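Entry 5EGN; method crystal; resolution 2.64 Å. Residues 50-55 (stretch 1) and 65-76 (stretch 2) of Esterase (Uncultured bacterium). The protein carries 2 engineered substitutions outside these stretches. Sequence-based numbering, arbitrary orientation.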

ATOM      1  N   VAL A  50      -3.316   3.916 -10.385  1.00 22.37           N
ATOM      2  CA  VAL A  50      -3.997   4.044  -9.100  1.00 22.97           C
ATOM      3  C   VAL A  50      -3.948   5.495  -8.635  1.00 22.91           C
ATOM      4  O   VAL A  50      -2.871   6.107  -8.610  1.00 23.38           O
ATOM      5  N   ILE A  51      -5.106   6.057  -8.282  1.00 22.67           N
ATOM      6  CA  ILE A  51      -5.153   7.501  -8.035  1.00 22.66           C
ATOM      7  C   ILE A  51      -5.530   7.906  -6.606  1.00 23.34           C
ATOM      8  O   ILE A  51      -6.417   7.314  -5.985  1.00 23.01           O
ATOM      9  N   ASP A  52      -4.822   8.913  -6.097  1.00 24.03           N
ATOM     10  CA  ASP A  52      -5.217   9.627  -4.890  1.00 24.47           C
ATOM     11  C   ASP A  52      -6.179  10.756  -5.248  1.00 24.78           C
ATOM     12  O   ASP A  52      -5.809  11.687  -5.965  1.00 26.51           O
ATOM     13  N   HIS A  53      -7.412  10.670  -4.759  1.00 25.54           N
ATOM     14  CA  HIS A  53      -8.388  11.733  -4.970  1.00 26.56           C
ATOM     15  C   HIS A  53      -7.893  13.024  -4.333  1.00 27.86           C
ATOM     16  O   HIS A  53      -7.044  12.994  -3.442  1.00 31.95           O
ATOM     17  N   ARG A  54      -8.420  14.156  -4.789  1.00 27.74           N
ATOM     18  CA  ARG A  54      -8.087  15.429  -4.166  1.00 28.94           C
ATOM     19  C   ARG A  54      -8.600  15.429  -2.732  1.00 29.00           C
ATOM     20  O   ARG A  54      -9.690  14.930  -2.453  1.00 28.34           O
ATOM     21  N   GLY A  55      -7.801  15.968  -1.820  1.00 29.06           N
ATOM     22  CA  GLY A  55      -8.153  15.961  -0.414  1.00 29.01           C
ATOM     23  C   GLY A  55      -7.739  14.678   0.280  1.00 28.60           C
ATOM     24  O   GLY A  55      -7.987  14.501   1.472  1.00 28.25           O
ATOM     25  N   GLY A  65     -14.209  22.379  -3.455  1.00 34.84           N
ATOM     26  CA  GLY A  65     -14.198  21.816  -4.793  1.00 33.91           C
ATOM     27  C   GLY A  65     -14.185  20.302  -4.776  1.00 33.18           C
ATOM     28  O   GLY A  65     -13.329  19.671  -5.394  1.00 32.50           O
ATOM     29  N   TYR A  66     -15.144  19.715  -4.068  1.00 33.42           N
ATOM     30  CA  TYR A  66     -15.186  18.268  -3.912  1.00 33.87           C
ATOM     31  C   TYR A  66     -16.489  17.675  -4.426  1.00 34.14           C
ATOM     32  O   TYR A  66     -17.126  16.870  -3.746  1.00 34.93           O
ATOM     33  N   SER A  67     -16.886  18.086  -5.625  1.00 33.96           N
ATOM     34  CA  SER A  67     -17.988  17.436  -6.317  1.00 33.44           C
ATOM     35  C   SER A  67     -17.442  16.203  -7.020  1.00 32.13           C
ATOM     36  O   SER A  67     -16.255  16.141  -7.339  1.00 31.60           O
ATOM     37  N   ILE A  68     -18.306  15.223  -7.254  1.00 30.93           N
ATOM     38  CA  ILE A  68     -17.898  13.998  -7.928  1.00 30.98           C
ATOM     39  C   ILE A  68     -17.449  14.304  -9.356  1.00 30.56           C
ATOM     40  O   ILE A  68     -16.574  13.631  -9.905  1.00 30.27           O
ATOM     41  N   MET A  69     -18.038  15.342  -9.942  1.00 31.53           N
ATOM     42  CA  MET A  69     -17.671  15.775 -11.284  1.00 31.75           C
ATOM     43  C   MET A  69     -16.226  16.269 -11.325  1.00 31.29           C
ATOM     44  O   MET A  69     -15.479  15.967 -12.258  1.00 30.80           O
ATOM     45  N   GLU A  70     -15.837  17.027 -10.306  1.00 30.99           N
ATOM     46  CA  GLU A  70     -14.476  17.548 -10.212  1.00 31.42           C
ATOM     47  C   GLU A  70     -13.457  16.422 -10.008  1.00 30.68           C
ATOM     48  O   GLU A  70     -12.367  16.445 -10.591  1.00 30.65           O
ATOM     49  N   HIS A  71     -13.818  15.445  -9.180  1.00 30.72           N
ATOM     50  CA  HIS A  71     -13.018  14.234  -9.011  1.00 30.01           C
ATOM     51  C   HIS A  71     -12.818  13.532 -10.352  1.00 29.76           C
ATOM     52  O   HIS A  71     -11.699  13.133 -10.714  1.00 29.31           O
ATOM     53  N   ALA A  72     -13.920  13.388 -11.081  1.00 30.22           N
ATOM     54  CA  ALA A  72     -13.903  12.768 -12.398  1.00 30.07           C
ATOM     55  C   ALA A  72     -12.971  13.520 -13.341  1.00 30.75           C
ATOM     56  O   ALA A  72     -12.256  12.909 -14.134  1.00 30.04           O
ATOM     57  N   ASP A  73     -12.974  14.847 -13.245  1.00 31.78           N
ATOM     58  CA  ASP A  73     -12.092  15.660 -14.076  1.00 33.44           C
ATOM     59  C   ASP A  73     -10.631  15.443 -13.685  1.00 32.37           C
ATOM     60  O   ASP A  73      -9.753  15.449 -14.546  1.00 32.51           O
ATOM     61  N   ASP A  74     -10.372  15.249 -12.393  1.00 31.83           N
ATOM     62  CA  ASP A  74      -9.024  14.891 -11.945  1.00 30.66           C
ATOM     63  C   ASP A  74      -8.576  13.584 -12.607  1.00 30.02           C
ATOM     64  O   ASP A  74      -7.454  13.483 -13.134  1.00 29.55           O
ATOM     65  N   VAL A  75      -9.462  12.591 -12.584  1.00 29.37           N
ATOM     66  CA  VAL A  75      -9.192  11.317 -13.250  1.00 28.64           C
ATOM     67  C   VAL A  75      -8.893  11.510 -14.740  1.00 29.30           C
ATOM     68  O   VAL A  75      -7.942  10.927 -15.270  1.00 28.26           O
ATOM     69  N   VAL A  76      -9.697  12.335 -15.408  1.00 30.05           N
ATOM     70  CA  VAL A  76      -9.504  12.600 -16.833  1.00 29.96           C
ATOM     71  C   VAL A  76      -8.158  13.278 -17.080  1.00 30.62           C
ATOM     72  O   VAL A  76      -7.505  13.021 -18.089  1.00 30.51           O
TER

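Arg 54 is the centre of this contact. Its CA-to-CB bond points toward stretch 2, and the side chain takes chi1 p, chi2 t and chi3 p. All three guanidinium nitrogens find an acceptor there. Arg 54 NE donates to Asp 74 OD2 at 2.6 Å, and Arg 54 NH2 donates to Asp 74 OD1 at 2.9 Å. This two-pronged salt bridge lies near the guanidinium plane and uses both carboxylate oxygens. Arg 54 NH1 donates to Gly 65 O at 3.0 Å. Glu 70 CB covers one face of the guanidinium. Glu 70 OE2 stays 4.2 Å from Arg 54 NH1, well out of the plane, so only charge links them.

Asp 74 points toward stretch 1 with chi1 m. Water 1 donates to Asp 74 OD2 at 2.6 Å. The same water accepts from Arg 54 N at 3.0 Å and lies 2.5 Å from His 71 ND1. It thus satisfies a buried backbone amide and ties it to two helix side chains.

His 71, chi1 m, starts sideways, but its ring end comes nearer. His 71 CE1 meets Arg 54 CG at 3.4 Å and His 53 CB at 3.7 Å. The two histidine rings are oblique, with planes at 63°. His 53 NE2 is bonded elsewhere in the structure.

Tyr 66, chi1 m, packs its CE1 against Arg 54 CG at 3.6 Å. A CB on Gly 55 would clash with this ring. Ile 51 points toward the helix with chi1 m and chi2 t; its CD1 lies 4.2 Å from CG1 of Val 75, chi1 t.

Ser 67 points away and caps the helix: Ser 67 OG accepts from Glu 70 N at 3.2 Å. Glu 70 OE1 in turn accepts from Ser 67 N at 3.0 Å and Ser 67 OG at 2.7 Å.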

ATOM      1  CB  VAL A  50      -3.372   3.108  -8.046  1.00 23.30           C
ATOM      2  CG1 VAL A  50      -1.862   3.177  -8.106  1.00 29.51           C
ATOM      3  CG2 VAL A  50      -3.886   3.432  -6.651  1.00 22.75           C
ATOM      4  CB  ILE A  51      -6.137   8.193  -9.016  1.00 23.69           C
ATOM      5  CG1 ILE A  51      -5.655   8.017 -10.452  1.00 23.56           C
ATOM      6  CG2 ILE A  51      -6.266   9.678  -8.718  1.00 24.17           C
ATOM      7  CD1 ILE A  51      -6.590   8.596 -11.489  1.00 24.36           C
ATOM      8  CB  ASP A  52      -3.990  10.191  -4.174  1.00 25.24           C
ATOM      9  CG  ASP A  52      -3.264   9.153  -3.347  1.00 24.80           C
ATOM     10  OD1 ASP A  52      -3.468   7.943  -3.584  1.00 24.05           O
ATOM     11  OD2 ASP A  52      -2.488   9.553  -2.454  1.00 25.18           O
ATOM     12  CB  HIS A  53      -9.747  11.352  -4.380  1.00 26.50           C
ATOM     13  CG  HIS A  53     -10.265  10.029  -4.851  1.00 25.29           C
ATOM     14  ND1 HIS A  53      -9.960   9.505  -6.088  1.00 24.62           N
ATOM     15  CD2 HIS A  53     -11.068   9.122  -4.246  1.00 24.20           C
ATOM     16  CE1 HIS A  53     -10.553   8.332  -6.226  1.00 24.17           C
ATOM     17  NE2 HIS A  53     -11.231   8.077  -5.122  1.00 23.94           N
ATOM     18  CB  ARG A  54      -8.674  16.602  -4.956  1.00 29.73           C
ATOM     19  CG  ARG A  54     -10.185  16.573  -5.117  1.00 29.77           C
ATOM     20  CD  ARG A  54     -10.693  17.876  -5.708  1.00 30.60           C
ATOM     21  NE  ARG A  54     -10.059  18.173  -6.989  1.00 30.73           N
ATOM     22  CZ  ARG A  54     -10.235  19.302  -7.668  1.00 30.79           C
ATOM     23  NH1 ARG A  54     -11.031  20.249  -7.191  1.00 31.46           N
ATOM     24  NH2 ARG A  54      -9.616  19.483  -8.827  1.00 32.14           N
ATOM     25  CB  TYR A  66     -14.971  17.890  -2.446  1.00 34.61           C
ATOM     26  CG  TYR A  66     -13.593  18.248  -1.941  1.00 33.90           C
ATOM     27  CD1 TYR A  66     -12.486  17.492  -2.299  1.00 32.33           C
ATOM     28  CD2 TYR A  66     -13.398  19.346  -1.116  1.00 34.42           C
ATOM     29  CE1 TYR A  66     -11.225  17.816  -1.847  1.00 31.81           C
ATOM     30  CE2 TYR A  66     -12.138  19.678  -0.656  1.00 33.96           C
ATOM     31  CZ  TYR A  66     -11.056  18.909  -1.026  1.00 32.02           C
ATOM     32  OH  TYR A  66      -9.799  19.234  -0.573  1.00 32.06           O
ATOM     33  CB  SER A  67     -18.653  18.382  -7.319  1.00 33.64           C
ATOM     34  OG  SER A  67     -17.780  18.689  -8.391  1.00 32.48           O
ATOM     35  CB  ILE A  68     -19.039  12.963  -7.934  1.00 30.61           C
ATOM     36  CG1 ILE A  68     -19.520  12.709  -6.506  1.00 30.68           C
ATOM     37  CG2 ILE A  68     -18.588  11.658  -8.559  1.00 29.59           C
ATOM     38  CD1 ILE A  68     -18.442  12.180  -5.588  1.00 30.64           C
ATOM     39  CB  MET A  69     -18.615  16.875 -11.775  1.00 31.88           C
ATOM     40  CG  MET A  69     -20.091  16.511 -11.729  1.00 32.92           C
ATOM     41  SD  MET A  69     -20.848  16.846 -10.124  1.00 35.10           S
ATOM     42  CE  MET A  69     -22.524  16.291 -10.417  1.00 35.90           C
ATOM     43  CB  GLU A  70     -14.383  18.580  -9.085  1.00 31.76           C
ATOM     44  CG  GLU A  70     -14.965  19.941  -9.469  1.00 32.73           C
ATOM     45  CD  GLU A  70     -15.218  20.837  -8.273  1.00 33.26           C
ATOM     46  OE1 GLU A  70     -15.953  20.410  -7.357  1.00 34.13           O
ATOM     47  OE2 GLU A  70     -14.693  21.971  -8.255  1.00 33.15           O
ATOM     48  CB  HIS A  71     -13.685  13.276  -8.021  1.00 29.60           C
ATOM     49  CG  HIS A  71     -13.457  13.624  -6.583  1.00 29.35           C
ATOM     50  ND1 HIS A  71     -12.203  13.637  -6.010  1.00 29.21           N
ATOM     51  CD2 HIS A  71     -14.324  13.948  -5.594  1.00 30.45           C
ATOM     52  CE1 HIS A  71     -12.307  13.963  -4.734  1.00 29.33           C
ATOM     53  NE2 HIS A  71     -13.584  14.158  -4.458  1.00 30.29           N
ATOM     54  CB  ALA A  72     -15.308  12.706 -12.973  1.00 29.98           C
ATOM     55  CB  ASP A  73     -12.460  17.142 -13.979  1.00 37.19           C
ATOM     56  CG  ASP A  73     -11.773  17.987 -15.044  1.00 47.21           C
ATOM     57  OD1 ASP A  73     -11.176  17.408 -15.976  1.00 41.96           O
ATOM     58  OD2 ASP A  73     -11.839  19.233 -14.956  1.00 50.35           O
ATOM     59  CB  ASP A  74      -8.970  14.765 -10.419  1.00 30.41           C
ATOM     60  CG  ASP A  74      -9.203  16.089  -9.711  1.00 30.51           C
ATOM     61  OD1 ASP A  74      -8.992  17.147 -10.337  1.00 31.73           O
ATOM     62  OD2 ASP A  74      -9.586  16.070  -8.521  1.00 29.60           O
ATOM     63  CB  VAL A  75     -10.372  10.331 -13.102  1.00 28.02           C
ATOM     64  CG1 VAL A  75     -10.062   9.023 -13.817  1.00 27.66           C
ATOM     65  CG2 VAL A  75     -10.674  10.077 -11.634  1.00 27.74           C
ATOM     66  CB  VAL A  76     -10.641  13.474 -17.416  1.00 31.38           C
ATOM     67  CG1 VAL A  76     -10.373  13.803 -18.879  1.00 31.64           C
ATOM     68  CG2 VAL A  76     -11.975  12.766 -17.283  1.00 31.34           C
TER
HETATM   69  O   HOH W   1     -10.014  13.873  -7.264  1.00 28.81           O